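Local coordinates for protein ricin B lectin (Clostridium thermocellum, PDB 3VSF) that acts as an exo-beta-1,3-galactanase, probably hydrolysing galactan with its glycosyl hydrolase family 43 domain, and binds beta-D-galactose, at residues Y70-E75 and S321-L326; C88-S91 and W97-R100; T172-M175 and G181-S184; Y245-T250 and L328-D333; K262-K267 and S271-L276. All coordinates share one frame; numbering follows the deposited sequence.

Contact 1 (Y70-E75 and S321-L326)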
# COMPACT_ATOMS: atom_id res chain seq x y z
N TYR A 70 -16.02 -9.09 4.50
CA TYR A 70 -14.65 -9.12 4.01
C TYR A 70 -13.85 -10.06 4.90
O TYR A 70 -13.79 -9.88 6.12
CB TYR A 70 -14.03 -7.72 4.04
CG TYR A 70 -14.57 -6.77 3.00
CD1 TYR A 70 -13.99 -6.69 1.74
CD2 TYR A 70 -15.66 -5.96 3.27
CE1 TYR A 70 -14.48 -5.82 0.78
CE2 TYR A 70 -16.17 -5.09 2.32
CZ TYR A 70 -15.57 -5.03 1.07
OH TYR A 70 -16.07 -4.16 0.12
N TYR A 71 -13.23 -11.07 4.30
CA TYR A 71 -12.47 -12.05 5.06
C TYR A 71 -10.97 -11.83 4.95
O TYR A 71 -10.42 -11.71 3.86
CB TYR A 71 -12.83 -13.47 4.61
CG TYR A 71 -14.26 -13.86 4.93
CD1 TYR A 71 -15.27 -13.68 4.00
CD2 TYR A 71 -14.59 -14.40 6.17
CE1 TYR A 71 -16.58 -14.04 4.29
CE2 TYR A 71 -15.90 -14.76 6.46
CZ TYR A 71 -16.89 -14.57 5.52
OH TYR A 71 -18.18 -14.92 5.81
N TRP A 72 -10.31 -11.76 6.11
CA TRP A 72 -8.87 -11.53 6.16
C TRP A 72 -8.14 -12.78 6.63
O TRP A 72 -8.26 -13.19 7.79
CB TRP A 72 -8.58 -10.35 7.10
CG TRP A 72 -7.12 -10.01 7.22
CD1 TRP A 72 -6.09 -10.52 6.48
CD2 TRP A 72 -6.53 -9.07 8.13
NE1 TRP A 72 -4.90 -9.96 6.88
CE2 TRP A 72 -5.14 -9.07 7.89
CE3 TRP A 72 -7.04 -8.23 9.12
CZ2 TRP A 72 -4.26 -8.27 8.61
CZ3 TRP A 72 -6.16 -7.44 9.84
CH2 TRP A 72 -4.79 -7.46 9.57
N TYR A 73 -7.37 -13.38 5.73
CA TYR A 73 -6.59 -14.56 6.06
C TYR A 73 -5.12 -14.19 6.28
O TYR A 73 -4.66 -13.15 5.79
CB TYR A 73 -6.70 -15.61 4.96
CG TYR A 73 -8.13 -15.96 4.59
CD1 TYR A 73 -8.83 -16.91 5.31
CD2 TYR A 73 -8.76 -15.34 3.52
CE1 TYR A 73 -10.14 -17.24 4.97
CE2 TYR A 73 -10.06 -15.66 3.18
CZ TYR A 73 -10.74 -16.61 3.91
OH TYR A 73 -12.04 -16.93 3.57
N GLY A 74 -4.40 -15.03 7.00
CA GLY A 74 -2.99 -14.80 7.27
C GLY A 74 -2.39 -15.90 8.12
O GLY A 74 -3.12 -16.72 8.69
N GLU A 75 -1.07 -15.93 8.21
CA GLU A 75 -0.38 -16.96 8.98
C GLU A 75 0.44 -16.36 10.12
O GLU A 75 0.67 -15.16 10.16
CB GLU A 75 0.51 -17.82 8.07
CG GLU A 75 1.51 -17.03 7.25
CD GLU A 75 2.69 -16.53 8.06
OE1 GLU A 75 3.04 -17.18 9.07
OE2 GLU A 75 3.26 -15.48 7.70
N SER A 321 5.10 -8.57 14.16
CA SER A 321 5.02 -7.75 12.95
C SER A 321 3.75 -6.90 12.94
O SER A 321 2.68 -7.38 13.31
CB SER A 321 5.09 -8.62 11.70
OG SER A 321 6.34 -9.28 11.60
N GLN A 322 3.88 -5.66 12.50
CA GLN A 322 2.75 -4.74 12.43
C GLN A 322 2.22 -4.64 11.00
O GLN A 322 2.84 -5.13 10.06
CB GLN A 322 3.15 -3.37 12.96
CG GLN A 322 3.51 -3.37 14.44
CD GLN A 322 4.52 -2.30 14.80
OE1 GLN A 322 5.26 -1.81 13.95
NE2 GLN A 322 4.57 -1.94 16.08
N TYR A 323 1.06 -4.00 10.84
CA TYR A 323 0.43 -3.90 9.53
C TYR A 323 0.37 -2.46 9.03
O TYR A 323 0.33 -1.51 9.82
CB TYR A 323 -0.98 -4.49 9.56
CG TYR A 323 -1.05 -5.86 10.20
CD1 TYR A 323 -0.64 -6.99 9.51
CD2 TYR A 323 -1.51 -6.02 11.50
CE1 TYR A 323 -0.70 -8.24 10.09
CE2 TYR A 323 -1.57 -7.27 12.09
CZ TYR A 323 -1.16 -8.38 11.38
OH TYR A 323 -1.22 -9.62 11.96
N VAL A 324 0.38 -2.30 7.71
CA VAL A 324 0.30 -0.99 7.08
C VAL A 324 -0.72 -1.00 5.95
O VAL A 324 -0.49 -1.60 4.90
CB VAL A 324 1.67 -0.54 6.52
CG1 VAL A 324 1.51 0.71 5.68
CG2 VAL A 324 2.65 -0.32 7.66
N TRP A 325 -1.86 -0.35 6.17
CA TRP A 325 -2.90 -0.26 5.15
C TRP A 325 -2.99 1.14 4.57
O TRP A 325 -3.06 2.13 5.31
CB TRP A 325 -4.25 -0.69 5.72
CG TRP A 325 -4.34 -2.16 6.00
CD1 TRP A 325 -3.33 -3.07 5.94
CD2 TRP A 325 -5.52 -2.89 6.37
NE1 TRP A 325 -3.80 -4.32 6.26
CE2 TRP A 325 -5.14 -4.24 6.53
CE3 TRP A 325 -6.86 -2.53 6.59
CZ2 TRP A 325 -6.05 -5.23 6.89
CZ3 TRP A 325 -7.76 -3.52 6.95
CH2 TRP A 325 -7.35 -4.85 7.10
N LEU A 326 -2.99 1.23 3.25
CA LEU A 326 -3.06 2.51 2.55
C LEU A 326 -3.95 2.39 1.33
O LEU A 326 -4.13 1.29 0.79
CB LEU A 326 -1.66 2.95 2.13
CG LEU A 326 -0.60 3.06 3.24
CD1 LEU A 326 0.78 3.24 2.64
CD2 LEU A 326 -0.93 4.19 4.19
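W72 reaches across from Y70-E75 to meet Y323 and W325 of S321-L326. The three rings form a buried aromatic cluster. No hydrogen bond joins the two segments, so the contact rests on ring packing alone. The W72 side chain runs straight out from its strand, with CG anti to the backbone N (chi1 -179°). This carries the six-membered ring into the corner formed by Y323 and W325, with Y323 beyond its edge and W325 over one face. Y323 is met by the edge of that ring. W72 CH2 sits 3.9 Å above the plane of the Y323 ring, over its centre, and W72 CZ2 is 3.9 Å from Y323 CE1. The planes stand at 75°, a T-shaped pair with the tyrosine as the face. W325 uses W72 the other way round. It comes from the opposite direction and turns its edge to one face of W72. W325 CZ2 lies 3.7 Å from W72 CZ3, toward the rim of the ring rather than over its middle. These planes are less steep, at 57°. W72 therefore gives an edge to one neighbour and a face to the other. The hydroxyl of Y323 is held elsewhere: Y323 OH is hydrogen-bonded to A58 N and I56 O, which fixes the far end of the ring. W325 in turn makes an edge-to-face pair with F48. The contact links the first and last blades of a five-bladed beta-propeller, the fold of family 43. Strand 69-77 lies inside the first four-stranded sheet, and strand 322-330 lies inside the last, beside strand 301-309.

Contact 2 (C88-S91 and W97-R100)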
# COMPACT_ATOMS: atom_id res chain seq x y z
N CYS A 88 -8.19 -16.48 10.42
CA CYS A 88 -9.20 -15.89 9.57
C CYS A 88 -10.05 -14.89 10.35
O CYS A 88 -10.67 -15.24 11.35
CB CYS A 88 -10.10 -16.96 8.96
SG CYS A 88 -11.51 -16.31 8.03
N TYR A 89 -10.07 -13.65 9.88
CA TYR A 89 -10.85 -12.60 10.53
C TYR A 89 -11.95 -12.08 9.61
O TYR A 89 -11.74 -11.95 8.40
CB TYR A 89 -9.94 -11.46 10.99
CG TYR A 89 -8.92 -11.88 12.03
CD1 TYR A 89 -7.72 -12.45 11.65
CD2 TYR A 89 -9.16 -11.69 13.38
CE1 TYR A 89 -6.78 -12.84 12.59
CE2 TYR A 89 -8.23 -12.06 14.33
CZ TYR A 89 -7.04 -12.64 13.93
OH TYR A 89 -6.12 -13.01 14.87
N ARG A 90 -13.11 -11.79 10.18
CA ARG A 90 -14.27 -11.38 9.40
C ARG A 90 -14.73 -9.98 9.80
O ARG A 90 -14.66 -9.61 10.97
CB ARG A 90 -15.41 -12.39 9.60
CG ARG A 90 -16.71 -12.03 8.91
CD ARG A 90 -17.78 -13.06 9.21
NE ARG A 90 -18.00 -13.20 10.65
CZ ARG A 90 -19.19 -13.12 11.23
NH1 ARG A 90 -20.28 -12.89 10.51
NH2 ARG A 90 -19.29 -13.26 12.55
N SER A 91 -15.21 -9.21 8.83
CA SER A 91 -15.68 -7.85 9.09
C SER A 91 -16.51 -7.28 7.94
O SER A 91 -16.39 -7.72 6.80
CB SER A 91 -14.50 -6.93 9.38
OG SER A 91 -14.93 -5.60 9.60
N TRP A 97 -12.48 -6.18 13.39
CA TRP A 97 -12.33 -7.56 12.93
C TRP A 97 -12.71 -8.59 13.99
O TRP A 97 -12.40 -8.43 15.17
CB TRP A 97 -10.90 -7.81 12.44
CG TRP A 97 -10.58 -7.02 11.22
CD1 TRP A 97 -9.93 -5.82 11.16
CD2 TRP A 97 -10.91 -7.36 9.87
NE1 TRP A 97 -9.83 -5.40 9.86
CE2 TRP A 97 -10.42 -6.33 9.04
CE3 TRP A 97 -11.56 -8.45 9.28
CZ2 TRP A 97 -10.56 -6.35 7.66
CZ3 TRP A 97 -11.70 -8.47 7.90
CH2 TRP A 97 -11.21 -7.42 7.11
N GLU A 98 -13.39 -9.64 13.56
CA GLU A 98 -13.83 -10.71 14.45
C GLU A 98 -13.04 -11.99 14.20
O GLU A 98 -12.86 -12.41 13.06
CB GLU A 98 -15.33 -10.97 14.28
CG GLU A 98 -15.85 -12.15 15.08
CD GLU A 98 -17.34 -12.36 14.88
OE1 GLU A 98 -18.01 -11.43 14.38
OE2 GLU A 98 -17.84 -13.46 15.22
N TYR A 99 -12.57 -12.60 15.29
CA TYR A 99 -11.82 -13.85 15.20
C TYR A 99 -12.74 -14.98 14.76
O TYR A 99 -13.87 -15.10 15.25
CB TYR A 99 -11.19 -14.17 16.56
CG TYR A 99 -10.14 -15.26 16.51
CD1 TYR A 99 -9.58 -15.66 15.31
CD2 TYR A 99 -9.71 -15.87 17.68
CE1 TYR A 99 -8.62 -16.65 15.27
CE2 TYR A 99 -8.75 -16.86 17.65
CZ TYR A 99 -8.20 -17.25 16.44
OH TYR A 99 -7.24 -18.24 16.41
N ARG A 100 -12.26 -15.82 13.84
CA ARG A 100 -13.06 -16.93 13.33
C ARG A 100 -12.31 -18.26 13.41
O ARG A 100 -12.78 -19.27 12.89
CB ARG A 100 -13.52 -16.66 11.90
CG ARG A 100 -14.37 -15.41 11.74
CD ARG A 100 -15.73 -15.57 12.42
NE ARG A 100 -16.75 -16.05 11.49
CZ ARG A 100 -18.01 -16.28 11.83
NH1 ARG A 100 -18.42 -16.07 13.08
NH2 ARG A 100 -18.88 -16.72 10.93
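R90 and R100 lay their guanidinium groups flat on each other, and the carboxylate of E98 sits beside them. The group centres are 3.4 Å apart and the planes differ by 29°. R90 starts extended and then bends at chi3 (57°), which lays its end over R100. E98 runs alongside R90 in the same direction. Its OE1 makes a salt bridge to R90 NH2 at 2.9 Å, and the two flat groups are steeply turned, at 64°. E98 OE2 also reaches R100 NH1, at 3.4 Å. On the other face of the hairpin, the rings of Y89 and Y99 are nearly parallel but slid apart, so they barely overlap. Their nearest atoms are Y89 CE2 and Y99 CD1, 4.0 Å apart. At the turn end, S91 CB lies over the six-membered ring of W97 as a CH-pi contact, 3.6 Å from its centroid. The backbones pair antiparallel: R90 N bonds to E98 O at 3.0 Å, and E98 N returns to R90 O at 2.9 Å. The bond from R100 N to C88 O is weak. This is the beta hairpin of strands 83-91 and 98-105. R100 has a second acidic partner in D157, and R90 makes a cation-pi contact with Y69. The acids probably offset the charge of the two arginines, so that the guanidinium stack can form at the partly exposed outer edge of the sheet.

Contact 3 (T172-M175 and G181-S184)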
# COMPACT_ATOMS: atom_id res chain seq x y z
N THR A 172 6.04 -32.38 -16.03
CA THR A 172 6.67 -31.98 -17.29
C THR A 172 8.13 -32.43 -17.32
O THR A 172 8.74 -32.50 -18.39
CB THR A 172 6.61 -30.46 -17.51
OG1 THR A 172 7.37 -29.79 -16.50
CG2 THR A 172 5.17 -29.97 -17.45
N GLY A 173 8.68 -32.73 -16.15
CA GLY A 173 10.04 -33.21 -16.05
C GLY A 173 11.06 -32.09 -15.97
O GLY A 173 12.26 -32.34 -15.80
N VAL A 174 10.59 -30.85 -16.09
CA VAL A 174 11.48 -29.69 -16.05
C VAL A 174 12.20 -29.59 -14.71
O VAL A 174 11.63 -29.88 -13.66
CB VAL A 174 10.71 -28.38 -16.32
CG1 VAL A 174 9.72 -28.10 -15.19
CG2 VAL A 174 11.67 -27.22 -16.48
N MET A 175 13.47 -29.19 -14.76
CA MET A 175 14.28 -29.08 -13.55
C MET A 175 14.62 -27.63 -13.25
O MET A 175 15.08 -26.89 -14.12
CB MET A 175 15.56 -29.90 -13.69
CG MET A 175 15.33 -31.39 -13.90
SD MET A 175 14.65 -32.22 -12.45
CE MET A 175 16.04 -32.10 -11.32
N GLY A 181 10.40 -29.56 -11.24
CA GLY A 181 9.33 -28.60 -11.04
C GLY A 181 9.84 -27.20 -10.75
O GLY A 181 10.86 -27.03 -10.08
N TYR A 182 9.13 -26.20 -11.26
CA TYR A 182 9.49 -24.81 -11.04
C TYR A 182 9.46 -24.45 -9.56
O TYR A 182 8.57 -24.88 -8.83
CB TYR A 182 8.53 -23.89 -11.80
CG TYR A 182 8.66 -23.96 -13.30
CD1 TYR A 182 9.91 -24.00 -13.91
CD2 TYR A 182 7.54 -23.99 -14.12
CE1 TYR A 182 10.03 -24.06 -15.29
CE2 TYR A 182 7.65 -24.05 -15.49
CZ TYR A 182 8.90 -24.09 -16.07
OH TYR A 182 9.01 -24.15 -17.44
N MET A 183 10.45 -23.68 -9.12
CA MET A 183 10.46 -23.18 -7.75
C MET A 183 9.28 -22.25 -7.53
O MET A 183 8.84 -21.56 -8.46
CB MET A 183 11.78 -22.46 -7.44
CG MET A 183 13.02 -23.32 -7.60
SD MET A 183 14.52 -22.53 -7.00
CE MET A 183 14.19 -22.42 -5.25
N SER A 184 8.76 -22.22 -6.31
CA SER A 184 7.60 -21.39 -6.00
C SER A 184 7.65 -20.90 -4.56
O SER A 184 7.29 -21.62 -3.63
CB SER A 184 6.31 -22.18 -6.24
OG SER A 184 5.17 -21.43 -5.84
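Y182 turns one face of its ring to the methyls of V174, and the two side chains cross at about a right angle. At Y182, CB leaves the chain with CG anti to the carbonyl carbon (chi1 -69°), which brings the far part of the ring back toward V174. The near part of the ring takes little part. Contact begins at CE1, which meets V174 CG2 at 3.8 Å. Next comes CZ, with V174 CG1 4.2 Å away. CG1 sits over one face of the ring toward its rim, a CH-pi contact 16° off the ring normal. At the tip, OH touches V174 CG2 at 4.2 Å. The two segments belong to the long connection between the second and third sheets of the family 43 propeller, that is, from strand 161-166 to strand 187-191. Between them the chain makes an excursion with the short strands 175-176 and 179-180. A backbone bond closes its base: G181 N donates to V174 O at 2.7 Å, almost straight, with the donor tilted 19° from the carbonyl plane. The carbonyl O of G181 accepts a bond from R167 NE. Y182 also makes an edge-to-face pair with H210, and M169 packs against its side chain.

Contact 4 (Y245-T250 and L328-D333)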
# COMPACT_ATOMS: atom_id res chain seq x y z
N TYR A 245 -7.19 -3.25 -17.61
CA TYR A 245 -5.77 -3.11 -17.32
C TYR A 245 -5.36 -3.96 -16.13
O TYR A 245 -5.93 -3.85 -15.04
CB TYR A 245 -5.43 -1.64 -17.04
CG TYR A 245 -5.23 -0.80 -18.29
CD1 TYR A 245 -3.97 -0.69 -18.87
CD2 TYR A 245 -6.29 -0.12 -18.87
CE1 TYR A 245 -3.78 0.08 -20.01
CE2 TYR A 245 -6.10 0.65 -20.00
CZ TYR A 245 -4.85 0.74 -20.57
OH TYR A 245 -4.66 1.51 -21.70
N TYR A 246 -4.37 -4.82 -16.34
CA TYR A 246 -3.82 -5.63 -15.26
C TYR A 246 -2.66 -4.89 -14.60
O TYR A 246 -1.86 -4.24 -15.28
CB TYR A 246 -3.35 -6.99 -15.78
CG TYR A 246 -4.45 -7.82 -16.42
CD1 TYR A 246 -4.57 -7.89 -17.80
CD2 TYR A 246 -5.35 -8.53 -15.64
CE1 TYR A 246 -5.57 -8.64 -18.39
CE2 TYR A 246 -6.35 -9.29 -16.23
CZ TYR A 246 -6.45 -9.34 -17.60
OH TYR A 246 -7.45 -10.10 -18.18
N TYR A 247 -2.57 -4.99 -13.28
CA TYR A 247 -1.52 -4.30 -12.54
C TYR A 247 -0.78 -5.26 -11.61
O TYR A 247 -1.40 -6.02 -10.87
CB TYR A 247 -2.09 -3.13 -11.74
CG TYR A 247 -2.84 -2.13 -12.59
CD1 TYR A 247 -2.19 -1.05 -13.17
CD2 TYR A 247 -4.21 -2.27 -12.82
CE1 TYR A 247 -2.88 -0.14 -13.94
CE2 TYR A 247 -4.90 -1.36 -13.59
CZ TYR A 247 -4.23 -0.30 -14.15
OH TYR A 247 -4.92 0.61 -14.92
N LEU A 248 0.55 -5.22 -11.66
CA LEU A 248 1.36 -6.12 -10.85
C LEU A 248 2.26 -5.34 -9.89
O LEU A 248 3.32 -4.85 -10.28
CB LEU A 248 2.21 -7.03 -11.75
CG LEU A 248 3.05 -8.10 -11.04
CD1 LEU A 248 2.17 -8.97 -10.16
CD2 LEU A 248 3.80 -8.94 -12.05
N ILE A 249 1.83 -5.25 -8.64
CA ILE A 249 2.62 -4.59 -7.60
C ILE A 249 3.61 -5.58 -6.99
O ILE A 249 3.21 -6.61 -6.45
CB ILE A 249 1.73 -4.01 -6.49
CG1 ILE A 249 1.02 -2.74 -6.97
CG2 ILE A 249 2.56 -3.69 -5.26
CD1 ILE A 249 -0.02 -2.98 -8.04
N THR A 250 4.89 -5.26 -7.07
CA THR A 250 5.93 -6.15 -6.56
C THR A 250 6.84 -5.43 -5.57
O THR A 250 6.74 -4.22 -5.39
CB THR A 250 6.80 -6.71 -7.70
OG1 THR A 250 7.46 -5.64 -8.38
CG2 THR A 250 5.94 -7.49 -8.69
N LEU A 328 -4.79 2.71 -2.58
CA LEU A 328 -4.08 2.71 -3.85
C LEU A 328 -4.84 3.56 -4.86
O LEU A 328 -5.89 3.15 -5.35
CB LEU A 328 -3.91 1.28 -4.38
CG LEU A 328 -3.17 1.14 -5.71
CD1 LEU A 328 -1.75 1.66 -5.60
CD2 LEU A 328 -3.18 -0.31 -6.18
N ASN A 329 -4.31 4.74 -5.16
CA ASN A 329 -5.00 5.68 -6.03
C ASN A 329 -4.54 5.60 -7.49
O ASN A 329 -3.37 5.37 -7.77
CB ASN A 329 -4.83 7.11 -5.51
CG ASN A 329 -5.39 7.29 -4.11
OD1 ASN A 329 -6.42 6.71 -3.76
ND2 ASN A 329 -4.71 8.09 -3.29
N PHE A 330 -5.49 5.78 -8.40
CA PHE A 330 -5.20 5.73 -9.83
C PHE A 330 -5.33 7.11 -10.48
O PHE A 330 -6.42 7.52 -10.86
CB PHE A 330 -6.13 4.74 -10.54
CG PHE A 330 -5.85 3.30 -10.22
CD1 PHE A 330 -5.12 2.51 -11.10
CD2 PHE A 330 -6.31 2.73 -9.05
CE1 PHE A 330 -4.86 1.19 -10.82
CE2 PHE A 330 -6.05 1.40 -8.76
CZ PHE A 330 -5.32 0.63 -9.64
N ILE A 331 -4.21 7.82 -10.60
CA ILE A 331 -4.19 9.09 -11.32
C ILE A 331 -4.66 8.86 -12.75
O ILE A 331 -5.50 9.59 -13.27
CB ILE A 331 -2.78 9.71 -11.35
CG1 ILE A 331 -2.49 10.47 -10.06
CG2 ILE A 331 -2.64 10.65 -12.54
CD1 ILE A 331 -2.46 9.60 -8.83
N SER A 332 -4.10 7.84 -13.38
CA SER A 332 -4.46 7.46 -14.74
C SER A 332 -4.40 5.95 -14.87
O SER A 332 -3.98 5.25 -13.95
CB SER A 332 -3.51 8.11 -15.74
OG SER A 332 -3.83 7.74 -17.07
N ASP A 333 -4.83 5.43 -16.02
CA ASP A 333 -4.77 4.00 -16.27
C ASP A 333 -3.33 3.50 -16.22
O ASP A 333 -3.08 2.32 -15.97
CB ASP A 333 -5.39 3.66 -17.63
CG ASP A 333 -6.89 3.90 -17.66
OD1 ASP A 333 -7.52 3.89 -16.58
OD2 ASP A 333 -7.44 4.08 -18.76
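Two adjacent blades of the family 43 beta-propeller meet here, with Y245 and Y247 of the fourth blade against F330 and D333 of the fifth. Y247 is held in two ways. Its hydroxyl donates to the backbone carbonyl of D333, with Y247 OH 2.7 Å from D333 O. The donor lies in the carbonyl plane, on a lone pair. D333 O is in turn near the plane of the tyrosine ring, at its edge. One face of the same ring takes the edge of F330. F330 CE1 sits 3.6 Å above the plane, over the centre, and comes closest to Y247 CZ at 3.7 Å. The planes are at 69°, a T-shaped pair with centroids 5.1 Å apart. The bond at its tip and the ring on its face together limit how the Y247 ring can turn. Y247 CG is anti to the carbonyl carbon (chi1 -56°), which carries the ring toward the other blade. Two residues earlier, Y245 points the same way and receives the side chain of D333. D333 CB lies over the Y245 ring toward its rim, a CH-pi contact 4.1 Å from the centroid. The carboxylate is turned 30° from the ring plane, and D333 OD2 comes within 3.9 Å of Y245 CE2. I331 and S332 form a classic beta bulge just before D333. F330 also makes an edge-to-face pair with Y303, and L336 packs on both F330 and Y247. Apolar and aromatic side chains filling the space between neighbouring four-stranded sheets are characteristic of the beta-propeller.

Contact 5 (K262-K267 and S271-L276)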
# COMPACT_ATOMS: atom_id res chain seq x y z
N LYS A 262 7.46 -1.53 -6.59
CA LYS A 262 7.25 -1.10 -7.97
C LYS A 262 5.97 -1.70 -8.54
O LYS A 262 5.38 -2.60 -7.95
CB LYS A 262 8.45 -1.49 -8.84
CG LYS A 262 9.77 -0.89 -8.37
CD LYS A 262 10.91 -1.26 -9.31
CE LYS A 262 12.23 -0.67 -8.84
NZ LYS A 262 13.34 -0.98 -9.77
N TYR A 263 5.55 -1.20 -9.70
CA TYR A 263 4.35 -1.71 -10.34
C TYR A 263 4.48 -1.69 -11.86
O TYR A 263 5.34 -1.00 -12.41
CB TYR A 263 3.11 -0.91 -9.91
CG TYR A 263 3.03 0.48 -10.51
CD1 TYR A 263 3.58 1.57 -9.86
CD2 TYR A 263 2.39 0.69 -11.73
CE1 TYR A 263 3.50 2.85 -10.40
CE2 TYR A 263 2.31 1.96 -12.28
CZ TYR A 263 2.86 3.03 -11.61
OH TYR A 263 2.78 4.29 -12.16
N ALA A 264 3.62 -2.45 -12.53
CA ALA A 264 3.59 -2.48 -13.98
C ALA A 264 2.16 -2.75 -14.45
O ALA A 264 1.32 -3.20 -13.68
CB ALA A 264 4.53 -3.54 -14.52
N TYR A 265 1.90 -2.47 -15.72
CA TYR A 265 0.56 -2.65 -16.27
C TYR A 265 0.60 -3.30 -17.65
O TYR A 265 1.63 -3.32 -18.31
CB TYR A 265 -0.16 -1.30 -16.35
CG TYR A 265 0.59 -0.25 -17.14
CD1 TYR A 265 0.33 -0.05 -18.49
CD2 TYR A 265 1.57 0.53 -16.53
CE1 TYR A 265 1.02 0.91 -19.21
CE2 TYR A 265 2.26 1.49 -17.25
CZ TYR A 265 1.98 1.67 -18.58
OH TYR A 265 2.67 2.63 -19.30
N SER A 266 -0.54 -3.84 -18.06
CA SER A 266 -0.66 -4.50 -19.36
C SER A 266 -2.12 -4.75 -19.70
O SER A 266 -2.95 -4.96 -18.82
CB SER A 266 0.11 -5.82 -19.36
OG SER A 266 0.02 -6.46 -20.62
N LYS A 267 -2.43 -4.71 -20.99
CA LYS A 267 -3.79 -4.97 -21.45
C LYS A 267 -4.06 -6.47 -21.47
O LYS A 267 -5.21 -6.91 -21.41
CB LYS A 267 -4.00 -4.38 -22.85
CG LYS A 267 -3.79 -2.87 -22.92
CD LYS A 267 -4.05 -2.35 -24.32
CE LYS A 267 -3.87 -0.84 -24.38
NZ LYS A 267 -4.17 -0.30 -25.74
N SER A 271 1.15 -11.03 -22.54
CA SER A 271 2.19 -10.11 -22.97
C SER A 271 1.71 -8.67 -22.95
O SER A 271 0.55 -8.39 -22.65
CB SER A 271 2.69 -10.48 -24.37
OG SER A 271 1.64 -10.40 -25.31
N GLY A 272 2.61 -7.74 -23.29
CA GLY A 272 2.27 -6.33 -23.34
C GLY A 272 2.53 -5.61 -22.04
O GLY A 272 2.11 -4.47 -21.86
N TRP A 273 3.23 -6.28 -21.12
CA TRP A 273 3.56 -5.68 -19.83
C TRP A 273 4.55 -4.54 -19.98
O TRP A 273 5.45 -4.58 -20.82
CB TRP A 273 4.09 -6.74 -18.87
CG TRP A 273 3.01 -7.63 -18.32
CD1 TRP A 273 2.59 -8.82 -18.84
CD2 TRP A 273 2.22 -7.40 -17.15
NE1 TRP A 273 1.59 -9.34 -18.06
CE2 TRP A 273 1.34 -8.49 -17.02
CE3 TRP A 273 2.17 -6.37 -16.20
CZ2 TRP A 273 0.42 -8.59 -15.98
CZ3 TRP A 273 1.25 -6.47 -15.17
CH2 TRP A 273 0.39 -7.57 -15.07
N SER A 274 4.39 -3.51 -19.15
CA SER A 274 5.26 -2.34 -19.20
C SER A 274 6.50 -2.54 -18.35
O SER A 274 6.73 -3.62 -17.80
CB SER A 274 4.50 -1.10 -18.71
OG SER A 274 4.17 -1.22 -17.34
N GLN A 275 7.32 -1.49 -18.26
CA GLN A 275 8.48 -1.51 -17.39
C GLN A 275 8.05 -1.25 -15.95
O GLN A 275 6.88 -0.96 -15.69
CB GLN A 275 9.49 -0.45 -17.84
CG GLN A 275 8.87 0.91 -18.13
CD GLN A 275 9.90 1.93 -18.59
OE1 GLN A 275 10.71 2.41 -17.79
NE2 GLN A 275 9.86 2.28 -19.87
N LEU A 276 8.99 -1.36 -15.02
CA LEU A 276 8.68 -1.16 -13.61
C LEU A 276 8.67 0.32 -13.25
O LEU A 276 9.58 1.07 -13.60
CB LEU A 276 9.67 -1.91 -12.72
CG LEU A 276 9.60 -3.44 -12.71
CD1 LEU A 276 8.20 -3.92 -12.37
CD2 LEU A 276 10.06 -4.02 -14.04
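Hydrogen bonds join Y265 and S274 twice. S274 N donates to Y265 O at 2.9 Å, and Y265 N donates to S274 OG at 3.1 Å, nearly straight at 172°. S274 OG lies between its backbone N and carbonyl carbon (chi1 65°), which brings the hydroxyl in to stand in for a backbone acceptor. S274 OG in turn donates to Q275 O, on a lone pair of that carbonyl, so the hydroxyl takes part in two hydrogen bonds, one accepted and one given. Weaker CA-H...O contacts run alongside, from W273 CA to Y265 O and from L276 CA to Y263 O. Two rings offer a face to a serine CB. S274 CB lies over the Y265 ring, 3.8 Å from its centroid, as a CH-pi contact. S266 CB does the same to the five-membered ring of W273, at 3.6 Å. A264 O is near the plane of the W273 ring, at its edge. The polar ends of this second pair are satisfied by the turn itself: S266 OG bonds to D268 O, and W273 NE1 bonds to L269 O. Apolar contacts finish the join. A264 CB faces W273 CE3 at 4.0 Å, and the extended K262 chain crosses L276 at about a right angle, with K262 CD 3.7 Å from L276 CB. The segments run roughly antiparallel, 156° apart. K262-K267 lies on strand 261-266, paired on its other side with strand 246-251. S271-L276 leads into strand 277-279, the outermost strand of this blade, and W273 also packs on Y246 and L248.

Overall arrangement
All five contacts lie in the five-bladed beta-propeller, away from the galactose-binding residues of the trefoil lectin domain. Contacts 1 and 2 share the first blade, centres about 11 Å apart, through neighbouring strands 69-77 and 83-91. Contacts 4 and 5 share the fourth, centres about 9 Å apart, through strands 246-251 and 261-266. Contacts 1 and 4, centres about 20 Å apart, both use strand 322-330, and their segments alternate along the chain. The last blade thus joins the first and the fourth, closing the ring. Contacts 2, 3 and 5 are nested inside the loop closed by contact 1, and contact 5 also inside that of contact 4. Contact 3 stands apart, its centre 25 to 37 Å from theirs.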